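DUF1881 domain-containing protein (Neurospora crassa, PDB 5Z6D) is of unknown function but joins a beta-gamma-crystallin domain to an Ig-like domain, whose mutual interface renders the crystallin-type Ca2+-binding site inoperative. Local coordinates at residues F95-D99 / L122-D128; V52-Q56 / L132-M136; N38-V44 / Q71-I77; V5-I11 / V44-A50. The protein carries 1 engineered substitution. Residue numbers count along the deposited sequence, not the author numbering.

Contact 1: residues F95-D99 / L122-D128; sequences FLFKD and LYSNDGD
This is a strand-to-loop contact between the two sheets of the Ig-like beta-sandwich: strand residues 95-99 of one sheet meet 122-128, the last two residues of a strand of the other sheet and the turn after it. Lys98 and Ser124 come closest in the backbone, CA to CA 4.8 Å. Apolar side chains pack between the sheets: Leu122 (m, t) brings CD1 to 3.5 Å from CB of Phe95, and CB of Phe97 (chi1 t) lies 3.9 Å from CB of Leu122. Asn125 pairs with the strand through its backbone N and a side-chain amide that takes the place of a peptide group: Asn125 N donates to Phe97 O (3.1 Å), OD1 accepts from Asp99 N (2.9 Å) and ND2 donates to Asp99 O (3.2 Å). Its phi/psi of 51/46 is left-handed, a conformation asparagine tolerates well, and chi1 is m. Gly127, at 112/-155, has angles that call for glycine. Lys98 leaves its strand away from the turn, but with chi1 and chi2 both m its long chain bends back so that NZ donates to Gly127 O (2.8 Å). One water bridges Phe97 N and Tyr123 O, and another joins Asp99 OD2 to Ser124 OG. Asp99 OD1 also hydrogen-bonds Thr101 OG1, and Ser124 OG Tyr108 N. Strand 91-99 runs between strands 131-136 and 195-200, while Phe97 packs on Tyr108 and Leu110 of strand 108-112 in the facing sheet.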
loop_
_atom_site.group_PDB
_atom_site.type_symbol
_atom_site.label_atom_id
_atom_site.label_comp_id
_atom_site.label_asym_id
_atom_site.label_seq_id
_atom_site.Cartn_x
_atom_site.Cartn_y
_atom_site.Cartn_z
ATOM N N PHE A 95 -2.536 -0.725 5.359
ATOM C CA PHE A 95 -2.920 -0.466 6.753
ATOM C C PHE A 95 -3.645 0.866 6.905
ATOM O O PHE A 95 -3.299 1.841 6.217
ATOM C CB PHE A 95 -1.695 -0.378 7.666
ATOM C CG PHE A 95 -1.080 -1.682 8.055
ATOM C CD1 PHE A 95 -1.691 -2.895 7.805
ATOM C CD2 PHE A 95 0.119 -1.662 8.777
ATOM C CE1 PHE A 95 -1.091 -4.075 8.203
ATOM C CE2 PHE A 95 0.726 -2.835 9.174
ATOM C CZ PHE A 95 0.126 -4.042 8.904
ATOM N N LEU A 96 -4.597 0.925 7.837
ATOM C CA LEU A 96 -5.142 2.193 8.326
ATOM C C LEU A 96 -4.977 2.220 9.851
ATOM O O LEU A 96 -5.401 1.287 10.537
ATOM C CB LEU A 96 -6.611 2.353 7.920
ATOM C CG LEU A 96 -7.268 3.710 8.196
ATOM C CD1 LEU A 96 -6.629 4.781 7.338
ATOM C CD2 LEU A 96 -8.759 3.627 7.935
ATOM N N PHE A 97 -4.368 3.287 10.372
ATOM C CA PHE A 97 -3.988 3.351 11.784
ATOM C C PHE A 97 -4.985 4.153 12.610
ATOM O O PHE A 97 -5.200 5.343 12.358
ATOM C CB PHE A 97 -2.585 3.945 11.918
ATOM C CG PHE A 97 -2.046 3.951 13.332
ATOM C CD1 PHE A 97 -2.255 2.876 14.180
ATOM C CD2 PHE A 97 -1.295 5.030 13.800
ATOM C CE1 PHE A 97 -1.733 2.877 15.486
ATOM C CE2 PHE A 97 -0.777 5.038 15.111
ATOM C CZ PHE A 97 -0.990 3.951 15.946
ATOM N N LYS A 98 -5.582 3.482 13.591
ATOM C CA LYS A 98 -6.576 4.093 14.466
ATOM C C LYS A 98 -6.105 4.062 15.898
ATOM O O LYS A 98 -5.199 3.302 16.260
ATOM C CB LYS A 98 -7.934 3.384 14.351
ATOM C CG LYS A 98 -8.564 3.462 12.958
ATOM C CD LYS A 98 -8.724 4.897 12.493
ATOM C CE LYS A 98 -9.469 4.977 11.161
ATOM N NZ LYS A 98 -9.394 6.353 10.588
ATOM N N ASP A 99 -6.729 4.904 16.710
ATOM C CA ASP A 99 -6.396 5.043 18.111
ATOM C C ASP A 99 -7.679 5.033 18.928
ATOM O O ASP A 99 -8.545 5.888 18.744
ATOM C CB ASP A 99 -5.625 6.339 18.349
ATOM C CG ASP A 99 -5.544 6.701 19.818
ATOM O OD1 ASP A 99 -5.455 5.775 20.652
ATOM O OD2 ASP A 99 -5.577 7.909 20.135
ATOM N N LEU A 122 2.269 6.168 9.179
ATOM C CA LEU A 122 0.826 6.327 9.321
ATOM C C LEU A 122 0.516 7.090 10.589
ATOM O O LEU A 122 1.144 6.854 11.608
ATOM C CB LEU A 122 0.134 4.973 9.361
ATOM C CG LEU A 122 0.360 4.092 8.136
ATOM C CD1 LEU A 122 -0.371 2.785 8.294
ATOM C CD2 LEU A 122 -0.114 4.830 6.900
ATOM N N TYR A 123 -0.447 7.997 10.534
ATOM C CA TYR A 123 -0.847 8.738 11.720
ATOM C C TYR A 123 -2.234 8.332 12.170
ATOM O O TYR A 123 -3.097 7.977 11.346
ATOM C CB TYR A 123 -0.771 10.249 11.468
ATOM C CG TYR A 123 0.644 10.686 11.224
ATOM C CD1 TYR A 123 1.473 11.040 12.285
ATOM C CD2 TYR A 123 1.176 10.691 9.944
ATOM C CE1 TYR A 123 2.796 11.412 12.064
ATOM C CE2 TYR A 123 2.485 11.071 9.711
ATOM C CZ TYR A 123 3.291 11.430 10.773
ATOM O OH TYR A 123 4.593 11.798 10.531
ATOM N N SER A 124 -2.451 8.374 13.482
ATOM C CA SER A 124 -3.683 7.846 14.046
ATOM C C SER A 124 -4.876 8.760 13.765
ATOM O O SER A 124 -4.777 9.991 13.857
ATOM C CB SER A 124 -3.522 7.616 15.560
ATOM O OG SER A 124 -3.084 8.783 16.239
ATOM N N ASN A 125 -6.003 8.135 13.443
ATOM C CA ASN A 125 -7.264 8.855 13.279
ATOM C C ASN A 125 -7.098 10.054 12.347
ATOM O O ASN A 125 -7.554 11.159 12.649
ATOM C CB ASN A 125 -7.788 9.306 14.640
ATOM C CG ASN A 125 -8.038 8.144 15.591
ATOM O OD1 ASN A 125 -8.085 6.986 15.180
ATOM N ND2 ASN A 125 -8.203 8.455 16.878
ATOM N N ASP A 126 -6.420 9.818 11.227
ATOM C CA ASP A 126 -5.964 10.877 10.330
ATOM C C ASP A 126 -6.753 10.855 9.019
ATOM O O ASP A 126 -6.295 11.329 7.979
ATOM C CB ASP A 126 -4.458 10.716 10.074
ATOM C CG ASP A 126 -3.853 11.873 9.292
ATOM O OD1 ASP A 126 -4.419 12.990 9.326
ATOM O OD2 ASP A 126 -2.806 11.656 8.638
ATOM N N GLY A 127 -7.956 10.306 9.077
ATOM C CA GLY A 127 -8.793 10.229 7.898
ATOM C C GLY A 127 -8.957 8.795 7.455
ATOM O O GLY A 127 -8.817 7.871 8.262
ATOM N N ASP A 128 -9.230 8.605 6.167
ATOM C CA ASP A 128 -9.614 7.294 5.669
ATOM C C ASP A 128 -8.659 6.703 4.643
ATOM O O ASP A 128 -8.916 5.618 4.125
ATOM C CB ASP A 128 -11.018 7.368 5.060
ATOM C CG ASP A 128 -12.040 7.942 6.023
ATOM O OD1 ASP A 128 -11.944 7.664 7.240
ATOM O OD2 ASP A 128 -12.939 8.676 5.559
HETATM O O HOH W 1 -3.604 5.942 9.276
HETATM O O HOH W 2 -6.483 7.006 10.301
HETATM O O HOH W 3 -5.152 9.490 17.923
#

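Contact 2: residues V52-Q56 / L132-M136; sequences VIAWQ and LVGIM
No backbone hydrogen bond links these two strands, which belong to different domains and meet through side chains alone. The axes of 52-55 and 132-136 approach to 9.7 Å, with N-to-C directions at 145° (signed crossing angle -145°), roughly antiparallel, with Trp55 opposite Leu132 (CA to CA 7.6 Å) and Ile53 opposite Ile135 (8.7 Å). Leu132 (t, p) sets CD2 over a face of the Trp55 indole, a CH-pi contact 3.9 Å from the five-membered ring's centroid. Leu132 CD2 is also 3.9 Å from Ile53 CG2. Ile135 (m, t) completes the patch, CD1 4.0 Å from Trp55 CZ3 and CG2 4.0 Å from Ile53 CD1. Leu132 and Ile135, three residues apart, can both face the crystallin domain because Val133 and Gly134 form a classic beta bulge opposite Ile93. Bulky apolar residues suit such an interdomain interface; with Trp55 in the p rotamer, NE1 bonds Val117 O. Next in sequence is Gln56 of the Ca2+ site, empty in this chain. Strand 50-55 lies between 82-87 and 64-67, and 131-136 is an outer strand beside 91-99.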
loop_
_atom_site.group_PDB
_atom_site.type_symbol
_atom_site.label_atom_id
_atom_site.label_comp_id
_atom_site.label_asym_id
_atom_site.label_seq_id
_atom_site.Cartn_x
_atom_site.Cartn_y
_atom_site.Cartn_z
ATOM N N VAL A 52 -2.125 -2.811 -11.930
ATOM C CA VAL A 52 -1.101 -1.831 -11.579
ATOM C C VAL A 52 -1.275 -1.393 -10.141
ATOM O O VAL A 52 -2.382 -1.043 -9.720
ATOM C CB VAL A 52 -1.149 -0.573 -12.457
ATOM C CG1 VAL A 52 -0.000 0.373 -12.095
ATOM C CG2 VAL A 52 -1.094 -0.925 -13.934
ATOM N N ILE A 53 -0.184 -1.425 -9.387
ATOM C CA ILE A 53 -0.172 -0.789 -8.077
ATOM C C ILE A 53 0.694 0.453 -8.173
ATOM O O ILE A 53 1.868 0.354 -8.495
ATOM C CB ILE A 53 0.351 -1.738 -6.987
ATOM C CG1 ILE A 53 -0.538 -2.984 -6.894
ATOM C CG2 ILE A 53 0.427 -1.004 -5.641
ATOM C CD1 ILE A 53 0.067 -4.101 -6.046
ATOM N N ALA A 54 0.112 1.623 -7.911
ATOM C CA ALA A 54 0.826 2.904 -8.033
ATOM C C ALA A 54 0.896 3.605 -6.678
ATOM O O ALA A 54 -0.078 3.606 -5.943
ATOM C CB ALA A 54 0.135 3.808 -9.078
ATOM N N TRP A 55 2.043 4.196 -6.341
ATOM C CA TRP A 55 2.163 4.841 -5.052
ATOM C C TRP A 55 3.167 5.981 -5.078
ATOM O O TRP A 55 3.675 6.375 -6.137
ATOM C CB TRP A 55 2.497 3.812 -3.951
ATOM C CG TRP A 55 3.868 3.137 -3.933
ATOM C CD1 TRP A 55 4.899 3.422 -3.082
ATOM C CD2 TRP A 55 4.302 2.024 -4.743
ATOM N NE1 TRP A 55 5.958 2.564 -3.322
ATOM C CE2 TRP A 55 5.625 1.713 -4.333
ATOM C CE3 TRP A 55 3.716 1.274 -5.767
ATOM C CZ2 TRP A 55 6.366 0.672 -4.926
ATOM C CZ3 TRP A 55 4.453 0.244 -6.353
ATOM C CH2 TRP A 55 5.764 -0.047 -5.927
ATOM N N GLN A 56 3.404 6.532 -3.895
ATOM C CA GLN A 56 4.192 7.739 -3.745
ATOM C C GLN A 56 5.561 7.407 -3.154
ATOM O O GLN A 56 5.662 7.032 -1.995
ATOM C CB GLN A 56 3.439 8.727 -2.856
ATOM C CG GLN A 56 4.129 10.049 -2.720
ATOM C CD GLN A 56 4.485 10.625 -4.061
ATOM O OE1 GLN A 56 5.655 10.658 -4.444
ATOM N NE2 GLN A 56 3.473 11.068 -4.799
ATOM N N LEU A 132 -0.047 1.940 1.713
ATOM C CA LEU A 132 0.509 0.746 1.111
ATOM C C LEU A 132 1.751 0.329 1.892
ATOM O O LEU A 132 2.719 1.089 1.961
ATOM C CB LEU A 132 0.849 1.010 -0.358
ATOM C CG LEU A 132 1.511 -0.146 -1.104
ATOM C CD1 LEU A 132 0.513 -1.275 -1.366
ATOM C CD2 LEU A 132 2.170 0.340 -2.393
ATOM N N VAL A 133 1.725 -0.863 2.491
ATOM C CA VAL A 133 2.840 -1.303 3.329
ATOM C C VAL A 133 3.468 -2.603 2.825
ATOM O O VAL A 133 4.406 -3.146 3.442
ATOM C CB VAL A 133 2.412 -1.475 4.818
ATOM C CG1 VAL A 133 1.970 -0.132 5.427
ATOM C CG2 VAL A 133 1.310 -2.517 4.961
ATOM N N GLY A 134 2.986 -3.113 1.695
ATOM C CA GLY A 134 3.674 -4.249 1.094
ATOM C C GLY A 134 2.996 -4.721 -0.176
ATOM O O GLY A 134 1.869 -4.307 -0.458
ATOM N N ILE A 135 3.677 -5.554 -0.956
ATOM C CA ILE A 135 3.066 -6.179 -2.129
ATOM C C ILE A 135 3.380 -7.660 -2.050
ATOM O O ILE A 135 4.542 -8.035 -1.907
ATOM C CB ILE A 135 3.609 -5.588 -3.446
ATOM C CG1 ILE A 135 3.261 -4.096 -3.539
ATOM C CG2 ILE A 135 3.046 -6.337 -4.656
ATOM C CD1 ILE A 135 3.842 -3.366 -4.757
ATOM N N MET A 136 2.358 -8.502 -2.112
ATOM C CA MET A 136 2.583 -9.939 -1.984
ATOM C C MET A 136 1.903 -10.702 -3.089
ATOM O O MET A 136 0.681 -10.695 -3.180
ATOM C CB MET A 136 2.083 -10.458 -0.643
ATOM C CG MET A 136 2.317 -11.961 -0.485
ATOM S SD MET A 136 1.926 -12.601 1.153
ATOM C CE MET A 136 3.176 -11.794 2.161
#

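Contact 3: residues N38-V44 / Q71-I77; sequences NDKYFSV and QADISDI
Asn38, in a short 3-10 segment that runs through Asp39, holds two pieces of chain together with one amide. With chi1 m and chi2 near 141°, its ND2 donates across the contact to Ile74 O (2.7 Å) and back within its own segment to Tyr41 O (3.2 Å), a pairing for which a short carboxamide is well suited. Ile74 (p, t) fills the space between the two segments: its CG2 sits 4.1 Å from Val44 CG1, and its CD1 is 4.5 Å from Tyr41 CB. Ile77, also p, t, brings CG1 to 3.5 Å from Asn38 OD1. The Phe42 side chain starts away from 71-77, but at chi1 -88° its ring swings back, CD1 lying 3.8 Å from Ser75 CB. Asp73 (t) shapes the loop as an Asx turn: OD1 accepts from Ser75 N (3.0 Å) and from Ser75 OG (2.6 Å), the serine being p, while OD2 makes a salt bridge to Lys16. The backbones run antiparallel. Val44 N donates to Gln71 O (3.0 Å) and Gln71 N to Val44 O (2.8 Å), a single hydrogen-bonded bridge, and Ile74 N reaches Phe42 O (2.9 Å). Phe42 and Ser43 form a classic bulge opposite Tyr13. Packing residues 71-74 beside strand 43-46 is consistent with strand exchange between Greek keys of a beta-gamma-crystallin domain; segment 38-44 also carries Asp39 of the Ca2+ site, empty in this chain.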
loop_
_atom_site.group_PDB
_atom_site.type_symbol
_atom_site.label_atom_id
_atom_site.label_comp_id
_atom_site.label_asym_id
_atom_site.label_seq_id
_atom_site.Cartn_x
_atom_site.Cartn_y
_atom_site.Cartn_z
ATOM N N ASN A 38 1.408 11.567 -13.917
ATOM C CA ASN A 38 0.594 12.385 -14.818
ATOM C C ASN A 38 1.376 13.347 -15.707
ATOM O O ASN A 38 0.803 14.005 -16.578
ATOM C CB ASN A 38 -0.418 13.182 -14.007
ATOM C CG ASN A 38 -1.351 12.296 -13.236
ATOM O OD1 ASN A 38 -1.700 12.588 -12.095
ATOM N ND2 ASN A 38 -1.753 11.189 -13.851
ATOM N N ASP A 39 2.681 13.441 -15.487
ATOM C CA ASP A 39 3.520 14.282 -16.326
ATOM C C ASP A 39 3.691 13.619 -17.689
ATOM O O ASP A 39 4.093 14.258 -18.661
ATOM C CB ASP A 39 4.877 14.531 -15.665
ATOM C CG ASP A 39 4.752 15.254 -14.334
ATOM O OD1 ASP A 39 3.758 15.989 -14.145
ATOM O OD2 ASP A 39 5.647 15.086 -13.479
ATOM N N LYS A 40 3.369 12.331 -17.746
ATOM C CA LYS A 40 3.417 11.582 -18.991
ATOM C C LYS A 40 2.052 10.986 -19.333
ATOM O O LYS A 40 1.640 11.005 -20.491
ATOM C CB LYS A 40 4.462 10.459 -18.919
ATOM C CG LYS A 40 5.886 10.914 -18.636
ATOM C CD LYS A 40 6.190 10.873 -17.146
ATOM C CE LYS A 40 7.551 11.477 -16.832
ATOM N NZ LYS A 40 7.720 11.700 -15.366
ATOM N N TYR A 41 1.346 10.473 -18.325
ATOM C CA TYR A 41 0.212 9.583 -18.585
ATOM C C TYR A 41 -1.121 10.053 -18.039
ATOM O O TYR A 41 -1.236 10.480 -16.889
ATOM C CB TYR A 41 0.510 8.196 -18.025
ATOM C CG TYR A 41 1.754 7.591 -18.598
ATOM C CD1 TYR A 41 2.039 7.695 -19.949
ATOM C CD2 TYR A 41 2.653 6.923 -17.784
ATOM C CE1 TYR A 41 3.183 7.141 -20.476
ATOM C CE2 TYR A 41 3.795 6.368 -18.299
ATOM C CZ TYR A 41 4.053 6.481 -19.646
ATOM O OH TYR A 41 5.195 5.922 -20.166
ATOM N N PHE A 42 -2.138 9.952 -18.892
ATOM C CA PHE A 42 -3.497 10.371 -18.567
ATOM C C PHE A 42 -4.504 9.216 -18.624
ATOM O O PHE A 42 -5.649 9.367 -18.171
ATOM C CB PHE A 42 -3.955 11.476 -19.525
ATOM C CG PHE A 42 -3.606 12.865 -19.075
ATOM C CD1 PHE A 42 -3.058 13.093 -17.826
ATOM C CD2 PHE A 42 -3.855 13.951 -19.904
ATOM C CE1 PHE A 42 -2.753 14.375 -17.410
ATOM C CE2 PHE A 42 -3.552 15.236 -19.495
ATOM C CZ PHE A 42 -3.000 15.447 -18.246
ATOM N N SER A 43 -4.118 8.082 -19.205
ATOM C CA SER A 43 -5.029 6.931 -19.118
ATOM C C SER A 43 -4.245 5.636 -19.146
ATOM O O SER A 43 -3.052 5.642 -19.435
ATOM C CB SER A 43 -6.087 6.956 -20.241
ATOM O OG SER A 43 -5.495 7.028 -21.530
ATOM N N VAL A 44 -4.891 4.525 -18.812
ATOM C CA VAL A 44 -4.163 3.251 -18.783
ATOM C C VAL A 44 -5.076 2.072 -19.131
ATOM O O VAL A 44 -6.147 1.892 -18.545
ATOM C CB VAL A 44 -3.486 3.013 -17.407
ATOM C CG1 VAL A 44 -4.508 3.000 -16.261
ATOM C CG2 VAL A 44 -2.649 1.719 -17.427
ATOM N N GLN A 71 -8.572 2.254 -17.173
ATOM C CA GLN A 71 -9.111 3.531 -16.685
ATOM C C GLN A 71 -8.948 4.620 -17.731
ATOM O O GLN A 71 -7.837 4.909 -18.155
ATOM C CB GLN A 71 -8.406 3.946 -15.388
ATOM C CG GLN A 71 -8.579 2.954 -14.263
ATOM C CD GLN A 71 -10.016 2.870 -13.792
ATOM O OE1 GLN A 71 -10.599 3.866 -13.361
ATOM N NE2 GLN A 71 -10.609 1.685 -13.904
ATOM N N ALA A 72 -10.048 5.250 -18.132
ATOM C CA ALA A 72 -9.961 6.231 -19.210
ATOM C C ALA A 72 -9.445 7.596 -18.735
ATOM O O ALA A 72 -9.128 8.461 -19.556
ATOM C CB ALA A 72 -11.324 6.384 -19.893
ATOM N N ASP A 73 -9.334 7.775 -17.419
ATOM C CA ASP A 73 -8.835 9.025 -16.851
ATOM C C ASP A 73 -8.106 8.802 -15.528
ATOM O O ASP A 73 -8.742 8.536 -14.510
ATOM C CB ASP A 73 -10.010 9.997 -16.649
ATOM C CG ASP A 73 -9.563 11.433 -16.384
ATOM O OD1 ASP A 73 -8.357 11.653 -16.117
ATOM O OD2 ASP A 73 -10.417 12.345 -16.446
ATOM N N ILE A 74 -6.777 8.919 -15.542
ATOM C CA ILE A 74 -6.003 8.876 -14.295
ATOM C C ILE A 74 -5.266 10.187 -14.020
ATOM O O ILE A 74 -4.216 10.194 -13.371
ATOM C CB ILE A 74 -4.979 7.716 -14.295
ATOM C CG1 ILE A 74 -4.006 7.822 -15.477
ATOM C CG2 ILE A 74 -5.703 6.381 -14.314
ATOM C CD1 ILE A 74 -2.852 6.830 -15.397
ATOM N N SER A 75 -5.827 11.293 -14.491
ATOM C CA SER A 75 -5.202 12.604 -14.339
ATOM C C SER A 75 -5.278 13.172 -12.917
ATOM O O SER A 75 -4.600 14.152 -12.607
ATOM C CB SER A 75 -5.850 13.588 -15.303
ATOM O OG SER A 75 -7.224 13.752 -14.986
ATOM N N ASP A 76 -6.106 12.574 -12.065
ATOM C CA ASP A 76 -6.348 13.100 -10.723
ATOM C C ASP A 76 -6.178 12.005 -9.678
ATOM O O ASP A 76 -7.159 11.460 -9.176
ATOM C CB ASP A 76 -7.760 13.694 -10.640
ATOM C CG ASP A 76 -7.968 14.556 -9.405
ATOM O OD1 ASP A 76 -7.149 14.480 -8.465
ATOM O OD2 ASP A 76 -8.964 15.312 -9.373
ATOM N N ILE A 77 -4.935 11.681 -9.339
ATOM C CA ILE A 77 -4.686 10.508 -8.512
ATOM C C ILE A 77 -3.762 10.839 -7.359
ATOM O O ILE A 77 -3.265 9.947 -6.671
ATOM C CB ILE A 77 -4.076 9.383 -9.343
ATOM C CG1 ILE A 77 -2.844 9.910 -10.086
ATOM C CG2 ILE A 77 -5.107 8.867 -10.337
ATOM C CD1 ILE A 77 -2.012 8.829 -10.798
#

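Contact 4: residues V5-I11 / V44-A50; sequences VDPTKVI and VAVGASA
Val10 forms the apolar centre of this contact, an antiparallel strand pair in the first Greek key of the crystallin domain. Its CG1 lies 4.1 Å from Val46 CG1 and 3.9 Å from Ala50 CB, and its CB is 4.3 Å from Val44 CG2; valine branches and the Ala50 methyl fill this face. On the face of Ile11 and Ala45, Val5 CG1 packs 4.1 Å from Ala45 CB, where a methyl suffices. Strands 9-11 and 44-46 approach to 4.7 Å between axes, at 161°. Val10 and Val46 form a non-hydrogen-bonded pair, Ile11 and Ala45 a hydrogen-bonded one: Ile11 N to Ala45 O is 2.9 Å, Ala45 N to Ile11 O 2.8 Å. Farther out, Gly47 N donates to Lys9 O (3.0 Å). A CB on Gly47 would clash with the carbonyl oxygens of Asp6, Pro7 and Lys9, so glycine is required. Type I turns 6-9 and 47-50 meet at the exposed end, with Pro7 (phi -62°) fitting the first. Within the first turn Lys9 NZ donates to Thr8 OG1 at 2.9 Å, and between the turns Ser49 N donates to Pro7 O at 2.8 Å.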
loop_
_atom_site.group_PDB
_atom_site.type_symbol
_atom_site.label_atom_id
_atom_site.label_comp_id
_atom_site.label_asym_id
_atom_site.label_seq_id
_atom_site.Cartn_x
_atom_site.Cartn_y
_atom_site.Cartn_z
ATOM N N VAL A 5 -5.675 -5.483 -24.901
ATOM C CA VAL A 5 -4.225 -5.618 -24.886
ATOM C C VAL A 5 -3.744 -6.989 -24.410
ATOM O O VAL A 5 -4.528 -7.787 -23.878
ATOM C CB VAL A 5 -3.588 -4.529 -24.004
ATOM C CG1 VAL A 5 -4.016 -3.156 -24.485
ATOM C CG2 VAL A 5 -3.986 -4.722 -22.556
ATOM N N ASP A 6 -2.456 -7.246 -24.640
ATOM C CA ASP A 6 -1.767 -8.423 -24.118
ATOM C C ASP A 6 -2.100 -8.552 -22.634
ATOM O O ASP A 6 -1.913 -7.599 -21.881
ATOM C CB ASP A 6 -0.257 -8.289 -24.340
ATOM C CG ASP A 6 0.490 -9.610 -24.208
ATOM O OD1 ASP A 6 0.217 -10.377 -23.259
ATOM O OD2 ASP A 6 1.368 -9.874 -25.060
ATOM N N PRO A 7 -2.619 -9.719 -22.218
ATOM C CA PRO A 7 -3.155 -9.898 -20.865
ATOM C C PRO A 7 -2.138 -9.708 -19.736
ATOM O O PRO A 7 -2.549 -9.501 -18.596
ATOM C CB PRO A 7 -3.660 -11.343 -20.873
ATOM C CG PRO A 7 -3.828 -11.691 -22.307
ATOM C CD PRO A 7 -2.768 -10.937 -23.032
ATOM N N THR A 8 -0.846 -9.767 -20.035
ATOM C CA THR A 8 0.159 -9.567 -18.997
ATOM C C THR A 8 0.877 -8.239 -19.209
ATOM O O THR A 8 1.982 -8.025 -18.720
ATOM C CB THR A 8 1.172 -10.722 -18.978
ATOM O OG1 THR A 8 1.754 -10.864 -20.279
ATOM C CG2 THR A 8 0.476 -12.021 -18.602
ATOM N N LYS A 9 0.242 -7.346 -19.960
ATOM C CA LYS A 9 0.818 -6.040 -20.233
ATOM C C LYS A 9 -0.172 -4.959 -19.802
ATOM O O LYS A 9 -1.327 -5.255 -19.538
ATOM C CB LYS A 9 1.174 -5.896 -21.720
ATOM C CG LYS A 9 2.564 -6.428 -22.108
ATOM C CD LYS A 9 2.694 -7.939 -21.914
ATOM C CE LYS A 9 4.151 -8.367 -21.767
ATOM N NZ LYS A 9 4.289 -9.721 -21.154
ATOM N N VAL A 10 0.314 -3.728 -19.692
ATOM C CA VAL A 10 -0.547 -2.572 -19.510
ATOM C C VAL A 10 -0.006 -1.512 -20.447
ATOM O O VAL A 10 1.183 -1.511 -20.772
ATOM C CB VAL A 10 -0.587 -2.057 -18.024
ATOM C CG1 VAL A 10 -1.015 -3.174 -17.061
ATOM C CG2 VAL A 10 0.747 -1.453 -17.607
ATOM N N ILE A 11 -0.875 -0.640 -20.940
ATOM C CA ILE A 11 -0.404 0.436 -21.773
ATOM C C ILE A 11 -0.820 1.750 -21.179
ATOM O O ILE A 11 -2.006 1.979 -20.918
ATOM C CB ILE A 11 -0.944 0.345 -23.224
ATOM C CG1 ILE A 11 -0.747 -1.060 -23.798
ATOM C CG2 ILE A 11 -0.274 1.397 -24.083
ATOM C CD1 ILE A 11 -1.146 -1.182 -25.255
ATOM N N VAL A 44 -4.891 4.525 -18.812
ATOM C CA VAL A 44 -4.163 3.251 -18.783
ATOM C C VAL A 44 -5.076 2.072 -19.131
ATOM O O VAL A 44 -6.147 1.892 -18.545
ATOM C CB VAL A 44 -3.486 3.013 -17.407
ATOM C CG1 VAL A 44 -4.508 3.000 -16.261
ATOM C CG2 VAL A 44 -2.649 1.719 -17.427
ATOM N N ALA A 45 -4.645 1.295 -20.124
ATOM C CA ALA A 45 -5.305 0.043 -20.466
ATOM C C ALA A 45 -4.641 -1.086 -19.715
ATOM O O ALA A 45 -3.411 -1.205 -19.719
ATOM C CB ALA A 45 -5.249 -0.206 -21.965
ATOM N N VAL A 46 -5.447 -1.918 -19.074
ATOM C CA VAL A 46 -4.909 -2.981 -18.241
ATOM C C VAL A 46 -5.278 -4.336 -18.797
ATOM O O VAL A 46 -6.449 -4.634 -19.002
ATOM C CB VAL A 46 -5.415 -2.868 -16.802
ATOM C CG1 VAL A 46 -4.912 -4.042 -15.958
ATOM C CG2 VAL A 46 -4.972 -1.543 -16.212
ATOM N N GLY A 47 -4.260 -5.146 -19.057
ATOM C CA GLY A 47 -4.471 -6.493 -19.544
ATOM C C GLY A 47 -5.286 -7.306 -18.570
ATOM O O GLY A 47 -5.325 -7.027 -17.364
ATOM N N ALA A 48 -5.931 -8.344 -19.089
ATOM C CA ALA A 48 -6.863 -9.156 -18.307
ATOM C C ALA A 48 -6.226 -9.904 -17.125
ATOM O O ALA A 48 -6.915 -10.274 -16.175
ATOM C CB ALA A 48 -7.553 -10.151 -19.234
ATOM N N SER A 49 -4.921 -10.137 -17.194
ATOM C CA SER A 49 -4.228 -10.860 -16.137
ATOM C C SER A 49 -3.237 -9.953 -15.421
ATOM O O SER A 49 -2.417 -10.416 -14.624
ATOM C CB SER A 49 -3.503 -12.079 -16.702
ATOM O OG SER A 49 -4.432 -13.002 -17.249
ATOM N N ALA A 50 -3.317 -8.661 -15.722
ATOM C CA ALA A 50 -2.412 -7.687 -15.138
ATOM C C ALA A 50 -3.155 -6.789 -14.156
ATOM O O ALA A 50 -4.391 -6.788 -14.070
ATOM C CB ALA A 50 -1.756 -6.859 -16.220
#

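Contact 2 is the buried one, its centre about 4 Å from that of the chain, and apolar between its two segments, in keeping with its burial. The other three are partly buried and combine apolar packing with backbone hydrogen bonds, from strands as well as turns, and in contacts 1 and 3 with side-chain ones. Contacts 3 and 4 share Val44 and lie along strand 43-46, bonded to 71-77 in one and to 5-11 in the other. Contact 1 belongs to the Ig-like domain, about 33 Å centre to centre from contact 4. Contact 2 touches contacts 1 and 4: Val52 CG2 is 3.9 Å from Val10 CG1 of contact 4, and Val133 CG2 is 4.0 Å from Phe95 CG of contact 1, linking the interface to each domain's interior.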